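Local atomic coordinates of putative aminomethyltransferase (Leptospirillum rubarum, PDB entry 3TTG), a protein that is of unestablished substrate but probably binds a folate cofactor, as do its relatives, the aminomethyltransferases (T-proteins) of the glycine cleavage system. Residues Ile48-Glu53 / Asn57-Ile62; His115-Leu120 / Ala126-Met131. All coordinates share one frame; numbering follows the deposited sequence.

Contacts 1 and 2, with centres 8 Å apart, show how two helices can share one face of a single antiparallel sheet. Strands 48-51 and 127-130 are neighbours in that sheet, joined by probable backbone hydrogen bonds between E51 O and K127 N and between F49 N and T129 O, each 2.8 Å long. On the common face V50 of strand 48-51 meets helix 55-60 and I128 of strand 127-130 meets helix 109-118, which I48 also touches. The helical segments also meet directly, CZ of F58 packing 3.4 Å from the backbone O of L116. Both contacts belong to the region assigned to the folate-binding family, about 22 Å from the centre of the chain.

Contact 1: Ile48-Glu53 / Asn57-Ile62; sequences IFVEGE and NFLQGI
V50 on strand 48-51 and L59 on helix 55-60 have the nearest CA atoms of the two segments, 8.6 Å apart, with a short turn carrying the chain from one to the other. No hydrogen bond crosses between the segments, and what holds them is the hydrophobic packing of three buried side chains, with V50 at the middle. The two methyl groups of this valine divide the work. CG1 lies anti to the backbone N (chi1 -172°) and comes up to the edge of the F58 ring, near the ring plane, where it is 4.1 Å from CD2. CG2, on the other branch, meets CD1 of L59 at 4.0 Å, the valine and the leucine reaching toward each other tip to tip. CB of V50 is just as near to that same leucine methyl, which therefore rests against the valine's branch point as well as its CG2. The F58 side chain stands at about a right angle to that of V50; CG anti to the backbone N (chi1 165°) directs the ring toward the strand, and its turn about CB-CG (chi2 58°) leaves its edge to the valine. At 106 Å² in all, the buried surface is modest, as befits a meeting made by a single strand residue. The three residues are part of a larger sheet-helix packing. V50 also touches L102 of the adjacent strand 99-103, and L59 reaches across to I100 of that strand, while I48 packs on F112 and V113 of helix 109-118, whose L116 touches L59 and I62.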
loop_
_atom_site.group_PDB
_atom_site.type_symbol
_atom_site.label_atom_id
_atom_site.label_comp_id
_atom_site.label_asym_id
_atom_site.label_seq_id
_atom_site.Cartn_x
_atom_site.Cartn_y
_atom_site.Cartn_z
ATOM N N ILE A 48 -13.311 8.735 3.290
ATOM C CA ILE A 48 -14.588 8.793 2.573
ATOM C C ILE A 48 -15.577 7.886 3.204
ATOM O O ILE A 48 -15.295 6.701 3.394
ATOM C CB ILE A 48 -14.403 8.393 1.088
ATOM C CG1 ILE A 48 -13.287 9.164 0.385
ATOM C CG2 ILE A 48 -15.731 8.518 0.319
ATOM C CD1 ILE A 48 -13.465 10.759 0.421
ATOM N N PHE A 49 -16.756 8.399 3.513
ATOM C CA PHE A 49 -17.780 7.543 4.144
ATOM C C PHE A 49 -18.948 7.329 3.221
ATOM O O PHE A 49 -19.332 8.233 2.467
ATOM C CB PHE A 49 -18.229 8.137 5.475
ATOM C CG PHE A 49 -17.112 8.028 6.507
ATOM C CD1 PHE A 49 -17.019 6.921 7.338
ATOM C CD2 PHE A 49 -16.030 8.891 6.471
ATOM C CE1 PHE A 49 -15.968 6.801 8.252
ATOM C CE2 PHE A 49 -14.975 8.765 7.383
ATOM C CZ PHE A 49 -14.936 7.711 8.243
ATOM N N VAL A 50 -19.508 6.113 3.263
ATOM C CA VAL A 50 -20.673 5.753 2.473
ATOM C C VAL A 50 -21.778 5.263 3.424
ATOM O O VAL A 50 -21.606 4.289 4.168
ATOM C CB VAL A 50 -20.382 4.730 1.371
ATOM C CG1 VAL A 50 -21.615 4.549 0.472
ATOM C CG2 VAL A 50 -19.172 5.159 0.553
ATOM N N GLU A 51 -22.923 5.905 3.346
ATOM C CA GLU A 51 -24.081 5.556 4.150
ATOM C C GLU A 51 -25.275 5.312 3.287
ATOM O O GLU A 51 -25.242 5.586 2.079
ATOM C CB GLU A 51 -24.339 6.696 5.140
ATOM C CG GLU A 51 -25.000 7.923 4.558
ATOM C CD GLU A 51 -25.107 9.100 5.522
ATOM O OE1 GLU A 51 -26.101 9.856 5.409
ATOM O OE2 GLU A 51 -24.216 9.263 6.392
ATOM N N GLY A 52 -26.295 4.722 3.884
ATOM C CA GLY A 52 -27.566 4.469 3.215
ATOM C C GLY A 52 -27.915 3.003 3.187
ATOM O O GLY A 52 -27.062 2.136 3.369
ATOM N N GLU A 53 -29.182 2.727 2.932
ATOM C CA GLU A 53 -29.719 1.373 2.923
ATOM C C GLU A 53 -29.075 0.484 1.843
ATOM O O GLU A 53 -28.898 -0.696 2.095
ATOM C CB GLU A 53 -31.244 1.417 2.743
ATOM C CG GLU A 53 -31.897 1.826 4.054
ATOM C CD GLU A 53 -33.367 2.167 3.885
ATOM O OE1 GLU A 53 -33.993 1.609 2.952
ATOM O OE2 GLU A 53 -33.874 3.031 4.643
ATOM N N ASN A 57 -24.535 -3.212 -1.267
ATOM C CA ASN A 57 -24.705 -3.671 -2.640
ATOM C C ASN A 57 -24.018 -2.704 -3.635
ATOM O O ASN A 57 -23.440 -3.122 -4.648
ATOM C CB ASN A 57 -26.213 -3.799 -2.929
ATOM C CG ASN A 57 -26.848 -5.017 -2.264
ATOM O OD1 ASN A 57 -26.173 -5.851 -1.647
ATOM N ND2 ASN A 57 -28.173 -5.156 -2.364
ATOM N N PHE A 58 -24.176 -1.410 -3.370
ATOM C CA PHE A 58 -23.581 -0.367 -4.176
ATOM C C PHE A 58 -22.031 -0.581 -4.242
ATOM O O PHE A 58 -21.475 -0.732 -5.317
ATOM C CB PHE A 58 -23.959 1.003 -3.600
ATOM C CG PHE A 58 -23.150 2.162 -4.096
ATOM C CD1 PHE A 58 -23.093 2.457 -5.453
ATOM C CD2 PHE A 58 -22.327 2.866 -3.234
ATOM C CE1 PHE A 58 -22.236 3.454 -5.929
ATOM C CE2 PHE A 58 -21.503 3.898 -3.705
ATOM C CZ PHE A 58 -21.455 4.173 -5.050
ATOM N N LEU A 59 -21.373 -0.643 -3.113
ATOM C CA LEU A 59 -19.927 -0.814 -3.084
ATOM C C LEU A 59 -19.472 -2.180 -3.530
ATOM O O LEU A 59 -18.456 -2.280 -4.209
ATOM C CB LEU A 59 -19.370 -0.483 -1.701
ATOM C CG LEU A 59 -19.447 1.011 -1.319
ATOM C CD1 LEU A 59 -18.861 1.229 0.075
ATOM C CD2 LEU A 59 -18.698 1.870 -2.304
ATOM N N GLN A 60 -20.241 -3.215 -3.244
ATOM C CA GLN A 60 -19.899 -4.588 -3.667
ATOM C C GLN A 60 -19.816 -4.731 -5.190
ATOM O O GLN A 60 -19.034 -5.548 -5.683
ATOM C CB GLN A 60 -20.976 -5.553 -3.130
ATOM C CG GLN A 60 -20.754 -7.032 -3.381
ATOM C CD GLN A 60 -19.712 -7.637 -2.456
ATOM O OE1 GLN A 60 -18.764 -6.996 -1.989
ATOM N NE2 GLN A 60 -19.827 -8.930 -2.241
ATOM N N GLY A 61 -20.613 -3.944 -5.930
ATOM C CA GLY A 61 -20.621 -3.995 -7.381
ATOM C C GLY A 61 -19.485 -3.202 -8.009
ATOM O O GLY A 61 -19.228 -3.327 -9.208
ATOM N N ILE A 62 -18.719 -2.465 -7.225
ATOM C CA ILE A 62 -17.625 -1.679 -7.834
ATOM C C ILE A 62 -16.233 -1.995 -7.265
ATOM O O ILE A 62 -15.260 -1.771 -7.969
ATOM C CB ILE A 62 -17.898 -0.174 -7.802
ATOM C CG1 ILE A 62 -18.033 0.334 -6.447
ATOM C CG2 ILE A 62 -19.166 0.174 -8.622
ATOM C CD1 ILE A 62 -18.439 1.839 -6.372
#

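Contact 2: His115-Leu120 / Ala126-Met131; sequences HLKKYL and AKITDM
The backbone O of I128 accepts a hydrogen bond from NZ of K127 at 2.8 Å. The lysine bends at chi2 (73°) and again at its end to fold back along its own strand, and its nitrogen sits above the carbonyl plane, 44° out of it; a weak bond to OG1 of T129 is made by the same NZ. The contact itself is apolar and centres on CD1 of I128, which reaches in among L116 and K117 of the helix and L120 just beyond its end. It lies 3.6 Å from CD2 of L120 and 3.7 Å from CB of L116, while CG of K117 borders it on the solvent-facing side. The side chains of L120 and I128 run antiparallel past one another, and the leucine, its CG anti to the backbone N (chi1 -171°), uses its second methyl as well: CD1 packs 3.9 Å from CB of A126. One leucine thus spans two successive inward-facing residues of the strand segment. Strand 127-130 is the outermost of its sheet in this chain, and helix 109-118 lies on the face of the sheet, over I128 and I48 of the two neighbouring strands, with F58 of helix 55-60 touching L120 and A126, F80 of strand 75-81 touching L116, and a salt bridge from D130 to R109 tying the strand's far end to the start of the helix.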
loop_
_atom_site.group_PDB
_atom_site.type_symbol
_atom_site.label_atom_id
_atom_site.label_comp_id
_atom_site.label_asym_id
_atom_site.label_seq_id
_atom_site.Cartn_x
_atom_site.Cartn_y
_atom_site.Cartn_z
ATOM N N HIS A 115 -15.439 8.694 -9.140
ATOM C CA HIS A 115 -15.518 7.268 -9.553
ATOM C C HIS A 115 -16.658 6.556 -8.858
ATOM O O HIS A 115 -17.497 5.973 -9.530
ATOM C CB HIS A 115 -14.232 6.538 -9.280
ATOM C CG HIS A 115 -14.255 5.086 -9.700
ATOM N ND1 HIS A 115 -14.152 4.721 -11.021
ATOM C CD2 HIS A 115 -14.401 3.963 -8.949
ATOM C CE1 HIS A 115 -14.264 3.396 -11.045
ATOM N NE2 HIS A 115 -14.427 2.898 -9.821
ATOM N N LEU A 116 -16.809 6.734 -7.561
ATOM C CA LEU A 116 -17.991 6.147 -6.887
ATOM C C LEU A 116 -19.313 6.704 -7.440
ATOM O O LEU A 116 -20.269 5.948 -7.638
ATOM C CB LEU A 116 -17.934 6.445 -5.394
ATOM C CG LEU A 116 -16.750 5.866 -4.581
ATOM C CD1 LEU A 116 -16.945 6.157 -3.096
ATOM C CD2 LEU A 116 -16.623 4.430 -4.727
ATOM N N LYS A 117 -19.387 8.042 -7.695
ATOM C CA LYS A 117 -20.626 8.675 -8.149
ATOM C C LYS A 117 -20.976 8.246 -9.543
ATOM O O LYS A 117 -22.143 8.159 -9.843
ATOM C CB LYS A 117 -20.550 10.213 -8.060
ATOM C CG LYS A 117 -20.584 10.661 -6.626
ATOM C CD LYS A 117 -20.529 12.130 -6.507
ATOM C CE LYS A 117 -20.682 12.535 -5.056
ATOM N NZ LYS A 117 -20.599 14.018 -4.864
ATOM N N LYS A 118 -20.004 7.883 -10.357
ATOM C CA LYS A 118 -20.231 7.301 -11.692
ATOM C C LYS A 118 -21.177 6.077 -11.627
ATOM O O LYS A 118 -21.943 5.836 -12.559
ATOM C CB LYS A 118 -18.866 6.853 -12.258
ATOM C CG LYS A 118 -18.854 6.406 -13.680
ATOM C CD LYS A 118 -17.464 6.017 -14.075
ATOM C CE LYS A 118 -17.463 5.309 -15.402
ATOM N NZ LYS A 118 -16.085 5.064 -15.888
ATOM N N TYR A 119 -21.083 5.290 -10.524
ATOM C CA TYR A 119 -21.876 4.076 -10.325
ATOM C C TYR A 119 -23.027 4.252 -9.362
ATOM O O TYR A 119 -23.742 3.292 -9.081
ATOM C CB TYR A 119 -20.931 2.938 -9.853
ATOM C CG TYR A 119 -20.017 2.537 -10.977
ATOM C CD1 TYR A 119 -20.393 1.546 -11.881
ATOM C CD2 TYR A 119 -18.710 3.021 -11.049
ATOM C CE1 TYR A 119 -19.536 1.128 -12.881
ATOM C CE2 TYR A 119 -17.845 2.614 -12.071
ATOM C CZ TYR A 119 -18.296 1.735 -13.031
ATOM O OH TYR A 119 -17.478 1.339 -14.061
ATOM N N LEU A 120 -23.255 5.462 -8.881
ATOM C CA LEU A 120 -24.339 5.762 -7.967
ATOM C C LEU A 120 -25.530 6.128 -8.883
ATOM O O LEU A 120 -25.689 7.271 -9.289
ATOM C CB LEU A 120 -23.888 6.911 -7.021
ATOM C CG LEU A 120 -24.793 7.258 -5.825
ATOM C CD1 LEU A 120 -25.252 6.016 -5.108
ATOM C CD2 LEU A 120 -24.016 8.105 -4.780
ATOM N N ALA A 126 -27.810 5.386 -1.334
ATOM C CA ALA A 126 -26.465 5.516 -0.786
ATOM C C ALA A 126 -26.068 6.977 -0.899
ATOM O O ALA A 126 -26.504 7.644 -1.817
ATOM C CB ALA A 126 -25.469 4.604 -1.505
ATOM N N LYS A 127 -25.265 7.461 0.017
ATOM C CA LYS A 127 -24.791 8.834 0.045
ATOM C C LYS A 127 -23.301 8.809 0.388
ATOM O O LYS A 127 -22.898 8.035 1.234
ATOM C CB LYS A 127 -25.613 9.660 1.100
ATOM C CG LYS A 127 -24.967 10.952 1.658
ATOM C CD LYS A 127 -24.928 12.119 0.648
ATOM C CE LYS A 127 -24.596 13.488 1.254
ATOM N NZ LYS A 127 -23.133 13.754 1.431
ATOM N N ILE A 128 -22.506 9.646 -0.266
ATOM C CA ILE A 128 -21.064 9.706 -0.054
ATOM C C ILE A 128 -20.713 11.000 0.658
ATOM O O ILE A 128 -21.217 12.048 0.277
ATOM C CB ILE A 128 -20.310 9.584 -1.414
ATOM C CG1 ILE A 128 -20.628 8.238 -2.092
ATOM C CG2 ILE A 128 -18.787 9.737 -1.202
ATOM C CD1 ILE A 128 -20.589 8.339 -3.555
ATOM N N THR A 129 -19.829 10.937 1.652
ATOM C CA THR A 129 -19.362 12.122 2.418
ATOM C C THR A 129 -17.867 12.092 2.539
ATOM O O THR A 129 -17.307 11.069 2.899
ATOM C CB THR A 129 -19.978 12.184 3.816
ATOM O OG1 THR A 129 -21.408 12.107 3.678
ATOM C CG2 THR A 129 -19.590 13.482 4.573
ATOM N N ASP A 130 -17.221 13.202 2.213
ATOM C CA ASP A 130 -15.800 13.343 2.324
ATOM C C ASP A 130 -15.478 14.030 3.688
ATOM O O ASP A 130 -15.783 15.216 3.889
ATOM C CB ASP A 130 -15.316 14.148 1.109
ATOM C CG ASP A 130 -13.824 14.311 1.065
ATOM O OD1 ASP A 130 -13.153 13.970 2.080
ATOM O OD2 ASP A 130 -13.326 14.832 0.056
HETATM N N MSE A 131 -14.903 13.267 4.618
HETATM C CA MSE A 131 -14.585 13.741 5.964
HETATM C C MSE A 131 -13.087 14.010 6.140
HETATM O O MSE A 131 -12.606 14.148 7.250
HETATM C CB MSE A 131 -14.999 12.658 6.933
HETATM C CG MSE A 131 -16.475 12.278 6.799
HETATM SE SE MSE A 131 -17.502 13.474 7.767
HETATM C CE MSE A 131 -17.305 12.478 9.412
#